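Local coordinates for siderophore-interacting protein (Aeromonas hydrophila, PDB 6K2L) that binds FAD and, as a siderophore-interacting flavoprotein, probably reduces ferric siderophores so that their iron is released inside the cell, at residues A[14-19]-A[29-34]; A[34-39]-A[91-96]; A[165-170]-A[188-193]. The protein carries 1 engineered substitution. All blocks are in the same frame, centred on the assembly; numbering follows the deposited sequence.

In the fold
Contacts 1 and 2 both belong to the FAD-binding barrel, with centres about 10 Å apart, and they touch across neighbouring strands 25-31 and 94-100. Thr31 OG1 of contact 1 probably hydrogen-bonds to Leu93 O of contact 2 at 2.7 Å, and Leu30 N to Leu95 O at 2.8 Å. Glu34 is common to both. Contact 3 lies in the parallel-sheet part of the chain, its centre about 30 Å from that of contact 1 and 32 Å from that of contact 2. All three stand back from the flavin: the side chains of Leu30, Leu95 and Ser193 are about 11, 10 and 9 Å from the bound FAD.

Contact 1. Residues A[14-19]-A[29-34]; sequences TVKHIQ and CLTSPE
Cys29 has the most surface buried by the contact, and it sits against His17. Its CB lies over one face of the imidazole, displaced toward the rim and 3.4 Å from His17 CE1, a CH-pi contact. SG is anti to the backbone N (chi1 167°), which carries the sulfur out to the NE2 side of the ring, where it meets the imidazole obliquely with Cys29 SG 3.6 Å from His17 NE2. His17 reaches this position with CG in the crowded place between its own backbone N and carbonyl carbon, chi1 54°, so the ring folds back over the neighbouring strand.

Thr31 and Thr14 form the other end of the contact. Their backbones exchange two hydrogen bonds, Thr14 N to Thr31 O at 3.0 Å and Thr31 N to Thr14 O at 2.9 Å, and both donors lie in the plane of the carbonyl they address. Thr31 CG2 packs obliquely across the aliphatic part of Lys16, 3.7 Å from Lys16 CD, while Thr31 OG1 is anti to the backbone N and bonds instead to Leu93 O. On the other face of the sheet, Leu30 CD2 touches Val15 CG2 at 3.7 Å.

At the Cys29 end the register slips by one, between Val15 and His17. Lys16 N donates to Cys29 O at 2.8 Å, and Cys29 N returns a bond to His17 O, almost along its C=O axis. With Lys16 and His17 both set against Cys29, this is a classic beta bulge in the antiparallel hairpin 11-20/25-31 of the six-stranded FAD-binding barrel.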
ATOM      1  N   THR A  14       9.800   4.337  18.939  1.00 21.22           N
ATOM      2  CA  THR A  14       9.535   5.534  19.716  1.00 22.10           C
ATOM      3  C   THR A  14       8.419   6.327  19.041  1.00 21.89           C
ATOM      4  O   THR A  14       8.324   6.369  17.808  1.00 19.11           O
ATOM      5  CB  THR A  14      10.819   6.374  19.841  1.00 25.00           C
ATOM      6  OG1 THR A  14      11.828   5.617  20.528  1.00 32.21           O
ATOM      7  CG2 THR A  14      10.577   7.689  20.587  1.00 23.33           C
ATOM      8  N   VAL A  15       7.566   6.950  19.845  1.00 19.27           N
ATOM      9  CA  VAL A  15       6.519   7.785  19.270  1.00 21.52           C
ATOM     10  C   VAL A  15       7.157   9.068  18.735  1.00 18.65           C
ATOM     11  O   VAL A  15       7.853   9.786  19.455  1.00 17.14           O
ATOM     12  CB  VAL A  15       5.426   8.089  20.306  1.00 19.18           C
ATOM     13  CG1 VAL A  15       4.401   9.065  19.717  1.00 16.22           C
ATOM     14  CG2 VAL A  15       4.773   6.804  20.799  1.00 10.57           C
ATOM     15  N   LYS A  16       6.943   9.352  17.462  1.00 20.30           N
ATOM     16  CA  LYS A  16       7.386  10.584  16.834  1.00 21.13           C
ATOM     17  C   LYS A  16       6.354  11.689  17.012  1.00 21.05           C
ATOM     18  O   LYS A  16       6.690  12.778  17.482  1.00 26.65           O
ATOM     19  CB  LYS A  16       7.650  10.335  15.344  1.00 28.87           C
ATOM     20  CG  LYS A  16       8.528  11.348  14.663  1.00 31.62           C
ATOM     21  CD  LYS A  16       9.060  10.780  13.370  1.00 32.72           C
ATOM     22  CE  LYS A  16       8.657  11.629  12.189  1.00 39.94           C
ATOM     23  NZ  LYS A  16       9.728  12.590  11.796  1.00 42.32           N
ATOM     24  N   HIS A  17       5.098  11.421  16.654  1.00 21.75           N
ATOM     25  CA  HIS A  17       4.030  12.395  16.820  1.00 19.64           C
ATOM     26  C   HIS A  17       2.678  11.700  16.815  1.00 20.40           C
ATOM     27  O   HIS A  17       2.530  10.572  16.343  1.00 19.08           O
ATOM     28  CB  HIS A  17       4.049  13.463  15.731  1.00 23.11           C
ATOM     29  CG  HIS A  17       4.037  12.909  14.341  1.00 26.30           C
ATOM     30  ND1 HIS A  17       2.883  12.458  13.729  1.00 23.85           N
ATOM     31  CD2 HIS A  17       5.037  12.737  13.441  1.00 26.88           C
ATOM     32  CE1 HIS A  17       3.173  12.047  12.506  1.00 27.56           C
ATOM     33  NE2 HIS A  17       4.473  12.199  12.308  1.00 31.90           N
ATOM     34  N   ILE A  18       1.691  12.422  17.324  1.00 20.22           N
ATOM     35  CA  ILE A  18       0.355  11.935  17.606  1.00 18.22           C
ATOM     36  C   ILE A  18      -0.618  12.876  16.923  1.00 19.45           C
ATOM     37  O   ILE A  18      -0.325  14.057  16.725  1.00 25.25           O
ATOM     38  CB  ILE A  18       0.100  11.878  19.128  1.00 18.53           C
ATOM     39  CG1 ILE A  18       1.197  11.075  19.812  1.00 20.27           C
ATOM     40  CG2 ILE A  18      -1.232  11.279  19.445  1.00 23.15           C
ATOM     41  CD1 ILE A  18       1.998  11.880  20.787  1.00 22.07           C
ATOM     42  N   GLN A  19      -1.782  12.355  16.564  1.00 23.02           N
ATOM     43  CA  GLN A  19      -2.724  13.135  15.780  1.00 23.28           C
ATOM     44  C   GLN A  19      -4.117  12.548  15.972  1.00 21.63           C
ATOM     45  O   GLN A  19      -4.292  11.330  15.942  1.00 26.17           O
ATOM     46  CB  GLN A  19      -2.319  13.123  14.302  1.00 18.75           C
ATOM     47  CG  GLN A  19      -3.449  13.462  13.373  1.00 26.04           C
ATOM     48  CD  GLN A  19      -2.986  13.642  11.944  1.00 34.14           C
ATOM     49  OE1 GLN A  19      -2.185  12.845  11.436  1.00 34.10           O
ATOM     50  NE2 GLN A  19      -3.488  14.693  11.283  1.00 35.12           N
ATOM     51  N   CYS A  29       2.273   7.841  15.347  1.00 16.09           N
ATOM     52  CA  CYS A  29       3.302   7.587  14.355  1.00 16.00           C
ATOM     53  C   CYS A  29       4.582   7.203  15.073  1.00 17.30           C
ATOM     54  O   CYS A  29       5.088   7.960  15.901  1.00 16.71           O
ATOM     55  CB  CYS A  29       3.530   8.813  13.482  1.00 17.74           C
ATOM     56  SG  CYS A  29       5.027   8.640  12.507  1.00 25.52           S
ATOM     57  N   LEU A  30       5.095   6.033  14.762  1.00 15.31           N
ATOM     58  CA  LEU A  30       6.208   5.444  15.469  1.00 19.21           C
ATOM     59  C   LEU A  30       7.393   5.366  14.527  1.00 23.05           C
ATOM     60  O   LEU A  30       7.240   5.206  13.315  1.00 18.30           O
ATOM     61  CB  LEU A  30       5.838   4.066  15.979  1.00 17.44           C
ATOM     62  CG  LEU A  30       4.688   4.109  16.990  1.00 13.06           C
ATOM     63  CD1 LEU A  30       3.793   2.927  16.759  1.00 17.87           C
ATOM     64  CD2 LEU A  30       5.256   4.061  18.360  1.00 14.08           C
ATOM     65  N   THR A  31       8.581   5.521  15.085  1.00 26.62           N
ATOM     66  CA  THR A  31       9.780   5.546  14.276  1.00 23.76           C
ATOM     67  C   THR A  31      10.897   4.828  15.005  1.00 22.15           C
ATOM     68  O   THR A  31      10.912   4.761  16.237  1.00 21.65           O
ATOM     69  CB  THR A  31      10.203   6.982  13.940  1.00 25.35           C
ATOM     70  OG1 THR A  31      11.405   6.944  13.159  1.00 29.75           O
ATOM     71  CG2 THR A  31      10.427   7.825  15.211  1.00 24.70           C
ATOM     72  N   SER A  32      11.826   4.293  14.218  1.00 23.70           N
ATOM     73  CA  SER A  32      13.055   3.631  14.642  1.00 24.72           C
ATOM     74  C   SER A  32      13.923   3.363  13.425  1.00 34.41           C
ATOM     75  O   SER A  32      13.400   3.069  12.334  1.00 35.52           O
ATOM     76  CB  SER A  32      12.787   2.303  15.349  1.00 27.93           C
ATOM     77  OG  SER A  32      13.890   1.911  16.159  1.00 32.99           O
ATOM     78  N   PRO A  33      15.247   3.469  13.561  1.00 32.86           N
ATOM     79  CA  PRO A  33      16.134   2.986  12.492  1.00 33.56           C
ATOM     80  C   PRO A  33      16.004   1.493  12.245  1.00 29.11           C
ATOM     81  O   PRO A  33      16.358   1.028  11.155  1.00 30.19           O
ATOM     82  CB  PRO A  33      17.529   3.365  13.007  1.00 37.78           C
ATOM     83  CG  PRO A  33      17.259   4.569  13.897  1.00 28.91           C
ATOM     84  CD  PRO A  33      15.980   4.217  14.596  1.00 29.10           C
ATOM     85  N   GLU A  34      15.480   0.740  13.206  1.00 25.83           N
ATOM     86  CA  GLU A  34      15.145  -0.664  13.009  1.00 29.64           C
ATOM     87  C   GLU A  34      13.984  -0.889  12.031  1.00 33.69           C
ATOM     88  O   GLU A  34      13.647  -2.049  11.755  1.00 31.66           O
ATOM     89  CB  GLU A  34      14.786  -1.275  14.360  1.00 35.18           C
ATOM     90  CG  GLU A  34      15.914  -2.003  15.045  1.00 39.71           C
ATOM     91  CD  GLU A  34      15.455  -2.608  16.349  1.00 45.53           C
ATOM     92  OE1 GLU A  34      15.078  -1.830  17.267  1.00 52.08           O
ATOM     93  OE2 GLU A  34      15.439  -3.860  16.439  1.00 41.72           O
TER

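Contact 2. Residues A[34-39]-A[91-96]; sequences ELADYP and EALELD
No hydrogen bond crosses this contact; leucine methyls do most of the work. Leu35 points toward segment 91-96 and rests its CD1 against the backbone there, 3.4 Å from Leu93 O. Leu35 CD1 also touches Leu95 CB, 4.0 Å away. Leu93 reaches back with its own methyl: CG is anti to the carbonyl carbon (chi1 -66°), and Leu93 CD2 lies against Ala36, the second residue of a turn, 3.4 Å from Ala36 N and 3.7 Å from Ala36 CB. Further along, Tyr38 and Leu95 cross at about a right angle, with Leu95 CD1 meeting the ring obliquely at 4.0 Å from Tyr38 CE2. Pro39 CD lies over one face of the same ring, offset toward its rim.

Turns in both backbones place these groups. Leu35 to Tyr38 make a type I beta turn, closed by Tyr38 N donating to Leu35 O at 3.1 Å, and Leu35 and Tyr38 both present their side chains to the strand. On the other segment, Leu93 adopts left-handed helical torsions (phi 56°, psi 46°) as the first residue of a G1 beta bulge, in which Leu93 and Glu94 both face Arg89 where the hairpin 79-89/94-100 of the barrel turns back.

Further out, Tyr38 OH hydrogen-bonds to Ser124 O, and Phe88 of strand 79-89 packs on both Leu35 and Leu95. Arg90 holds the turn through Ala36 O and Tyr38 O, Asp37 makes salt bridges to Arg9 and Arg11, and Glu94, whose side chain starts away from the turn, pairs with Arg89.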
ATOM      1  N   GLU A  34      15.480   0.740  13.206  1.00 25.83           N
ATOM      2  CA  GLU A  34      15.145  -0.664  13.009  1.00 29.64           C
ATOM      3  C   GLU A  34      13.984  -0.889  12.031  1.00 33.69           C
ATOM      4  O   GLU A  34      13.647  -2.049  11.755  1.00 31.66           O
ATOM      5  CB  GLU A  34      14.786  -1.275  14.360  1.00 35.18           C
ATOM      6  CG  GLU A  34      15.914  -2.003  15.045  1.00 39.71           C
ATOM      7  CD  GLU A  34      15.455  -2.608  16.349  1.00 45.53           C
ATOM      8  OE1 GLU A  34      15.078  -1.830  17.267  1.00 52.08           O
ATOM      9  OE2 GLU A  34      15.439  -3.860  16.439  1.00 41.72           O
ATOM     10  N   LEU A  35      13.338   0.171  11.532  1.00 28.09           N
ATOM     11  CA  LEU A  35      12.262   0.003  10.560  1.00 28.41           C
ATOM     12  C   LEU A  35      12.773  -0.127   9.128  1.00 34.75           C
ATOM     13  O   LEU A  35      11.977  -0.431   8.232  1.00 32.01           O
ATOM     14  CB  LEU A  35      11.278   1.174  10.650  1.00 25.34           C
ATOM     15  CG  LEU A  35      10.431   1.150  11.926  1.00 27.59           C
ATOM     16  CD1 LEU A  35       9.420   2.276  11.926  1.00 20.89           C
ATOM     17  CD2 LEU A  35       9.767  -0.219  12.081  1.00 25.31           C
ATOM     18  N   ALA A  36      14.079   0.058   8.906  1.00 33.44           N
ATOM     19  CA  ALA A  36      14.631   0.088   7.556  1.00 32.07           C
ATOM     20  C   ALA A  36      14.471  -1.252   6.832  1.00 31.37           C
ATOM     21  O   ALA A  36      14.211  -1.283   5.626  1.00 35.12           O
ATOM     22  CB  ALA A  36      16.102   0.498   7.620  1.00 33.99           C
ATOM     23  N   ASP A  37      14.608  -2.369   7.537  1.00 32.18           N
ATOM     24  CA  ASP A  37      14.406  -3.672   6.913  1.00 39.34           C
ATOM     25  C   ASP A  37      13.041  -4.284   7.242  1.00 40.05           C
ATOM     26  O   ASP A  37      12.827  -5.479   6.996  1.00 37.60           O
ATOM     27  CB  ASP A  37      15.519  -4.632   7.329  1.00 35.54           C
ATOM     28  CG  ASP A  37      15.690  -4.680   8.814  1.00 34.81           C
ATOM     29  OD1 ASP A  37      15.029  -3.859   9.473  1.00 38.95           O
ATOM     30  OD2 ASP A  37      16.473  -5.511   9.325  1.00 38.79           O
ATOM     31  N   TYR A  38      12.128  -3.502   7.795  1.00 35.78           N
ATOM     32  CA  TYR A  38      10.814  -4.023   8.147  1.00 36.23           C
ATOM     33  C   TYR A  38      10.069  -4.423   6.880  1.00 34.63           C
ATOM     34  O   TYR A  38      10.050  -3.650   5.917  1.00 35.04           O
ATOM     35  CB  TYR A  38      10.020  -2.967   8.925  1.00 32.46           C
ATOM     36  CG  TYR A  38       8.816  -3.518   9.658  1.00 31.43           C
ATOM     37  CD1 TYR A  38       8.948  -4.122  10.896  1.00 31.83           C
ATOM     38  CD2 TYR A  38       7.544  -3.424   9.110  1.00 29.24           C
ATOM     39  CE1 TYR A  38       7.845  -4.622  11.562  1.00 33.22           C
ATOM     40  CE2 TYR A  38       6.448  -3.918   9.759  1.00 25.77           C
ATOM     41  CZ  TYR A  38       6.598  -4.514  10.985  1.00 29.82           C
ATOM     42  OH  TYR A  38       5.503  -5.036  11.640  1.00 32.94           O
ATOM     43  N   PRO A  39       9.453  -5.610   6.838  1.00 32.26           N
ATOM     44  CA  PRO A  39       8.713  -6.038   5.637  1.00 30.00           C
ATOM     45  C   PRO A  39       7.604  -5.072   5.219  1.00 39.58           C
ATOM     46  O   PRO A  39       7.090  -4.277   6.013  1.00 36.23           O
ATOM     47  CB  PRO A  39       8.127  -7.386   6.049  1.00 28.03           C
ATOM     48  CG  PRO A  39       9.030  -7.875   7.123  1.00 35.43           C
ATOM     49  CD  PRO A  39       9.563  -6.682   7.842  1.00 35.19           C
ATOM     50  N   GLU A  91      11.173   4.893   3.787  1.00 33.55           N
ATOM     51  CA  GLU A  91      12.177   5.948   3.662  1.00 36.99           C
ATOM     52  C   GLU A  91      12.189   6.848   4.897  1.00 41.51           C
ATOM     53  O   GLU A  91      13.259   7.178   5.428  1.00 42.53           O
ATOM     54  CB  GLU A  91      11.916   6.763   2.394  1.00 41.17           C
ATOM     55  CG  GLU A  91      13.022   7.751   2.013  1.00 51.32           C
ATOM     56  CD  GLU A  91      13.051   8.063   0.506  1.00 59.99           C
ATOM     57  OE1 GLU A  91      13.205   7.114  -0.301  1.00 68.07           O
ATOM     58  OE2 GLU A  91      12.926   9.254   0.125  1.00 55.92           O
ATOM     59  N   ALA A  92      11.010   7.233   5.387  1.00 35.67           N
ATOM     60  CA  ALA A  92      10.927   8.095   6.553  1.00 27.14           C
ATOM     61  C   ALA A  92      11.171   7.345   7.853  1.00 32.57           C
ATOM     62  O   ALA A  92      11.261   7.987   8.908  1.00 30.52           O
ATOM     63  CB  ALA A  92       9.558   8.767   6.597  1.00 31.47           C
ATOM     64  N   LEU A  93      11.270   6.014   7.791  1.00 28.94           N
ATOM     65  CA  LEU A  93      11.357   5.158   8.969  1.00 28.45           C
ATOM     66  C   LEU A  93      10.165   5.385   9.907  1.00 27.58           C
ATOM     67  O   LEU A  93      10.313   5.508  11.123  1.00 25.11           O
ATOM     68  CB  LEU A  93      12.690   5.371   9.693  1.00 25.14           C
ATOM     69  CG  LEU A  93      13.958   4.935   8.937  1.00 30.80           C
ATOM     70  CD1 LEU A  93      15.174   5.621   9.503  1.00 31.51           C
ATOM     71  CD2 LEU A  93      14.162   3.409   8.925  1.00 24.50           C
ATOM     72  N   GLU A  94       8.962   5.424   9.335  1.00 21.82           N
ATOM     73  CA  GLU A  94       7.765   5.722  10.116  1.00 23.46           C
ATOM     74  C   GLU A  94       6.725   4.631   9.924  1.00 24.09           C
ATOM     75  O   GLU A  94       6.600   4.067   8.831  1.00 25.50           O
ATOM     76  CB  GLU A  94       7.151   7.077   9.721  1.00 25.66           C
ATOM     77  CG  GLU A  94       7.875   8.292  10.308  1.00 33.04           C
ATOM     78  CD  GLU A  94       7.471   9.602   9.628  1.00 38.89           C
ATOM     79  OE1 GLU A  94       6.262   9.761   9.342  1.00 41.54           O
ATOM     80  OE2 GLU A  94       8.347  10.473   9.388  1.00 40.86           O
ATOM     81  N   LEU A  95       5.970   4.355  10.987  1.00 19.66           N
ATOM     82  CA  LEU A  95       4.916   3.356  11.001  1.00 19.21           C
ATOM     83  C   LEU A  95       3.735   3.909  11.790  1.00 15.43           C
ATOM     84  O   LEU A  95       3.909   4.307  12.936  1.00 16.50           O
ATOM     85  CB  LEU A  95       5.424   2.044  11.625  1.00 21.59           C
ATOM     86  CG  LEU A  95       4.430   0.889  11.465  1.00 16.65           C
ATOM     87  CD1 LEU A  95       5.124  -0.345  10.995  1.00 18.15           C
ATOM     88  CD2 LEU A  95       3.666   0.650  12.767  1.00 13.11           C
ATOM     89  N   ASP A  96       2.538   3.925  11.199  1.00 16.06           N
ATOM     90  CA  ASP A  96       1.338   4.516  11.798  1.00 16.30           C
ATOM     91  C   ASP A  96       0.407   3.451  12.353  1.00 10.63           C
ATOM     92  O   ASP A  96      -0.002   2.540  11.634  1.00 12.56           O
ATOM     93  CB  ASP A  96       0.541   5.314  10.753  1.00 17.70           C
ATOM     94  CG  ASP A  96       1.169   6.636  10.435  1.00 23.30           C
ATOM     95  OD1 ASP A  96       2.035   7.068  11.227  1.00 16.65           O
ATOM     96  OD2 ASP A  96       0.802   7.242   9.393  1.00 31.63           O
TER

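Contact 3. Residues A[165-170]-A[188-193]; sequences HIALLV and RWFVGS
The Trp189 indole carries Leu168 CD1 over one face of its six-membered ring, off toward the rim and 3.4 Å from Trp189 CH2, a CH-pi contact. Both residues belong to the five-stranded parallel sheet of what is, by family, an NAD-ferredoxin-reductase-like domain. Val170 CG1 comes up in plane at the indole edge, 3.5 Å from Trp189 CZ3. Leu168 and Trp189 point the same way, each with CG anti to its carbonyl carbon. The Phe190 ring, on the opposite side of the sheet, has Ala167 CB meeting it obliquely and Leu168 O near its edge, the oxygen that accepts the bond from Phe190 N nearly along its C=O axis; Tyr203 of helix 198-205 also meets this ring.

Strands 163-170 and 185-191 run at 20° to one another, 185-191 being an outermost strand within the chain. Helix 148-155 covers the Leu168 and Trp189 face, and helix 198-205 the Ala167 and Leu169 face. Leu169 CD1 lies over the backbone at the strand's end, 3.4 Å from Phe190 O and 3.8 Å from Gly192 N, with Leu169 CD2 4.0 Å from Ser193 O.

Backbone bonds alternate from Arg188 N to Ile166 O onward. The last passes from Gly192 N to Val170 O at 2.8 Å, nearly along the C=O axis.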
ATOM      1  N   HIS A 165     -20.033  -2.205  -1.333  1.00 17.37           N
ATOM      2  CA  HIS A 165     -20.664  -1.451  -0.268  1.00 13.53           C
ATOM      3  C   HIS A 165     -19.851  -1.621   1.002  1.00 14.47           C
ATOM      4  O   HIS A 165     -19.363  -2.720   1.301  1.00 15.04           O
ATOM      5  CB  HIS A 165     -22.102  -1.914  -0.019  1.00 16.17           C
ATOM      6  CG  HIS A 165     -22.945  -2.005  -1.259  1.00 22.51           C
ATOM      7  ND1 HIS A 165     -23.642  -0.929  -1.767  1.00 19.50           N
ATOM      8  CD2 HIS A 165     -23.222  -3.049  -2.077  1.00 22.42           C
ATOM      9  CE1 HIS A 165     -24.305  -1.304  -2.845  1.00 19.40           C
ATOM     10  NE2 HIS A 165     -24.078  -2.590  -3.047  1.00 22.27           N
ATOM     11  N   ILE A 166     -19.735  -0.529   1.750  1.00 12.45           N
ATOM     12  CA  ILE A 166     -19.087  -0.487   3.047  1.00 13.48           C
ATOM     13  C   ILE A 166     -20.058   0.145   4.038  1.00 12.62           C
ATOM     14  O   ILE A 166     -20.659   1.188   3.749  1.00 17.32           O
ATOM     15  CB  ILE A 166     -17.765   0.307   2.970  1.00 12.68           C
ATOM     16  CG1 ILE A 166     -16.827  -0.374   1.976  1.00 10.99           C
ATOM     17  CG2 ILE A 166     -17.130   0.444   4.360  1.00 10.01           C
ATOM     18  CD1 ILE A 166     -15.606   0.414   1.674  1.00 13.33           C
ATOM     19  N   ALA A 167     -20.223  -0.477   5.204  1.00 13.76           N
ATOM     20  CA  ALA A 167     -21.005   0.111   6.292  1.00 12.88           C
ATOM     21  C   ALA A 167     -20.150   0.152   7.555  1.00 14.31           C
ATOM     22  O   ALA A 167     -19.529  -0.851   7.912  1.00 15.89           O
ATOM     23  CB  ALA A 167     -22.287  -0.680   6.544  1.00 12.40           C
ATOM     24  N   LEU A 168     -20.130   1.290   8.250  1.00 12.40           N
ATOM     25  CA  LEU A 168     -19.377   1.393   9.497  1.00 12.72           C
ATOM     26  C   LEU A 168     -20.263   1.788  10.676  1.00 19.27           C
ATOM     27  O   LEU A 168     -21.079   2.700  10.560  1.00 18.49           O
ATOM     28  CB  LEU A 168     -18.260   2.398   9.350  1.00 11.24           C
ATOM     29  CG  LEU A 168     -17.234   2.079   8.252  1.00 15.69           C
ATOM     30  CD1 LEU A 168     -16.312   3.259   8.038  1.00 13.96           C
ATOM     31  CD2 LEU A 168     -16.427   0.847   8.610  1.00 16.70           C
ATOM     32  N   LEU A 169     -20.060   1.144  11.837  1.00 19.35           N
ATOM     33  CA  LEU A 169     -20.691   1.538  13.104  1.00 17.05           C
ATOM     34  C   LEU A 169     -19.686   2.306  13.974  1.00 18.18           C
ATOM     35  O   LEU A 169     -18.654   1.757  14.361  1.00 20.01           O
ATOM     36  CB  LEU A 169     -21.206   0.306  13.840  1.00 13.51           C
ATOM     37  CG  LEU A 169     -22.056   0.486  15.117  1.00 23.60           C
ATOM     38  CD1 LEU A 169     -23.221   1.478  14.895  1.00 14.92           C
ATOM     39  CD2 LEU A 169     -22.611  -0.860  15.695  1.00 19.69           C
ATOM     40  N   VAL A 170     -19.979   3.572  14.269  1.00 18.26           N
ATOM     41  CA  VAL A 170     -19.158   4.425  15.141  1.00 18.29           C
ATOM     42  C   VAL A 170     -19.973   4.819  16.373  1.00 24.73           C
ATOM     43  O   VAL A 170     -21.215   4.885  16.306  1.00 24.07           O
ATOM     44  CB  VAL A 170     -18.654   5.689  14.412  1.00 17.12           C
ATOM     45  CG1 VAL A 170     -17.661   5.339  13.324  1.00 20.36           C
ATOM     46  CG2 VAL A 170     -19.817   6.494  13.830  1.00 16.83           C
ATOM     47  N   ARG A 188     -21.608   3.952   4.000  1.00 17.20           N
ATOM     48  CA  ARG A 188     -22.767   4.284   4.833  1.00 15.99           C
ATOM     49  C   ARG A 188     -22.409   4.196   6.322  1.00 13.87           C
ATOM     50  O   ARG A 188     -22.019   3.137   6.828  1.00 13.77           O
ATOM     51  CB  ARG A 188     -23.950   3.369   4.484  1.00 18.25           C
ATOM     52  CG  ARG A 188     -25.254   3.679   5.218  1.00 21.08           C
ATOM     53  CD  ARG A 188     -25.976   4.901   4.649  1.00 28.35           C
ATOM     54  NE  ARG A 188     -26.359   4.760   3.236  1.00 27.62           N
ATOM     55  CZ  ARG A 188     -27.538   4.299   2.818  1.00 28.36           C
ATOM     56  NH1 ARG A 188     -28.473   3.919   3.700  1.00 18.50           N
ATOM     57  NH2 ARG A 188     -27.779   4.217   1.511  1.00 30.49           N
ATOM     58  N   TRP A 189     -22.540   5.309   7.023  1.00 17.72           N
ATOM     59  CA  TRP A 189     -22.164   5.403   8.427  1.00 16.87           C
ATOM     60  C   TRP A 189     -23.384   5.247   9.335  1.00 18.94           C
ATOM     61  O   TRP A 189     -24.441   5.845   9.108  1.00 20.85           O
ATOM     62  CB  TRP A 189     -21.473   6.740   8.711  1.00 13.65           C
ATOM     63  CG  TRP A 189     -20.124   6.952   8.007  1.00 18.98           C
ATOM     64  CD1 TRP A 189     -19.922   7.429   6.739  1.00 22.25           C
ATOM     65  CD2 TRP A 189     -18.812   6.733   8.557  1.00 16.84           C
ATOM     66  NE1 TRP A 189     -18.574   7.520   6.467  1.00 16.16           N
ATOM     67  CE2 TRP A 189     -17.873   7.098   7.567  1.00 17.43           C
ATOM     68  CE3 TRP A 189     -18.342   6.265   9.786  1.00 14.45           C
ATOM     69  CZ2 TRP A 189     -16.496   6.983   7.765  1.00 17.51           C
ATOM     70  CZ3 TRP A 189     -16.983   6.167   9.977  1.00 16.58           C
ATOM     71  CH2 TRP A 189     -16.073   6.524   8.966  1.00 17.41           C
ATOM     72  N   PHE A 190     -23.228   4.446  10.373  1.00 18.26           N
ATOM     73  CA  PHE A 190     -24.242   4.250  11.394  1.00 18.99           C
ATOM     74  C   PHE A 190     -23.645   4.727  12.706  1.00 21.33           C
ATOM     75  O   PHE A 190     -22.537   4.309  13.067  1.00 23.85           O
ATOM     76  CB  PHE A 190     -24.662   2.782  11.465  1.00 14.71           C
ATOM     77  CG  PHE A 190     -25.464   2.344  10.281  1.00 14.33           C
ATOM     78  CD1 PHE A 190     -26.832   2.298  10.353  1.00 16.28           C
ATOM     79  CD2 PHE A 190     -24.847   2.016   9.075  1.00 19.12           C
ATOM     80  CE1 PHE A 190     -27.578   1.905   9.269  1.00 18.33           C
ATOM     81  CE2 PHE A 190     -25.590   1.630   7.977  1.00 16.49           C
ATOM     82  CZ  PHE A 190     -26.961   1.566   8.078  1.00 18.03           C
ATOM     83  N   VAL A 191     -24.340   5.645  13.376  1.00 22.30           N
ATOM     84  CA  VAL A 191     -23.975   6.074  14.717  1.00 22.25           C
ATOM     85  C   VAL A 191     -24.720   5.203  15.713  1.00 25.78           C
ATOM     86  O   VAL A 191     -25.925   4.972  15.560  1.00 28.76           O
ATOM     87  CB  VAL A 191     -24.300   7.557  14.935  1.00 20.26           C
ATOM     88  CG1 VAL A 191     -23.956   7.957  16.370  1.00 18.40           C
ATOM     89  CG2 VAL A 191     -23.521   8.411  13.926  1.00 20.16           C
ATOM     90  N   GLY A 192     -24.007   4.706  16.721  1.00 26.09           N
ATOM     91  CA  GLY A 192     -24.643   3.950  17.783  1.00 25.88           C
ATOM     92  C   GLY A 192     -23.617   3.255  18.650  1.00 35.73           C
ATOM     93  O   GLY A 192     -22.413   3.246  18.368  1.00 37.31           O
ATOM     94  N   SER A 193     -24.118   2.659  19.718  1.00 32.67           N
ATOM     95  CA  SER A 193     -23.293   1.923  20.649  1.00 29.99           C
ATOM     96  C   SER A 193     -23.134   0.485  20.160  1.00 33.48           C
ATOM     97  O   SER A 193     -23.939   0.017  19.344  1.00 33.57           O
ATOM     98  CB  SER A 193     -23.935   1.987  22.031  1.00 31.09           C
ATOM     99  OG  SER A 193     -23.636   0.849  22.812  1.00 40.50           O
TER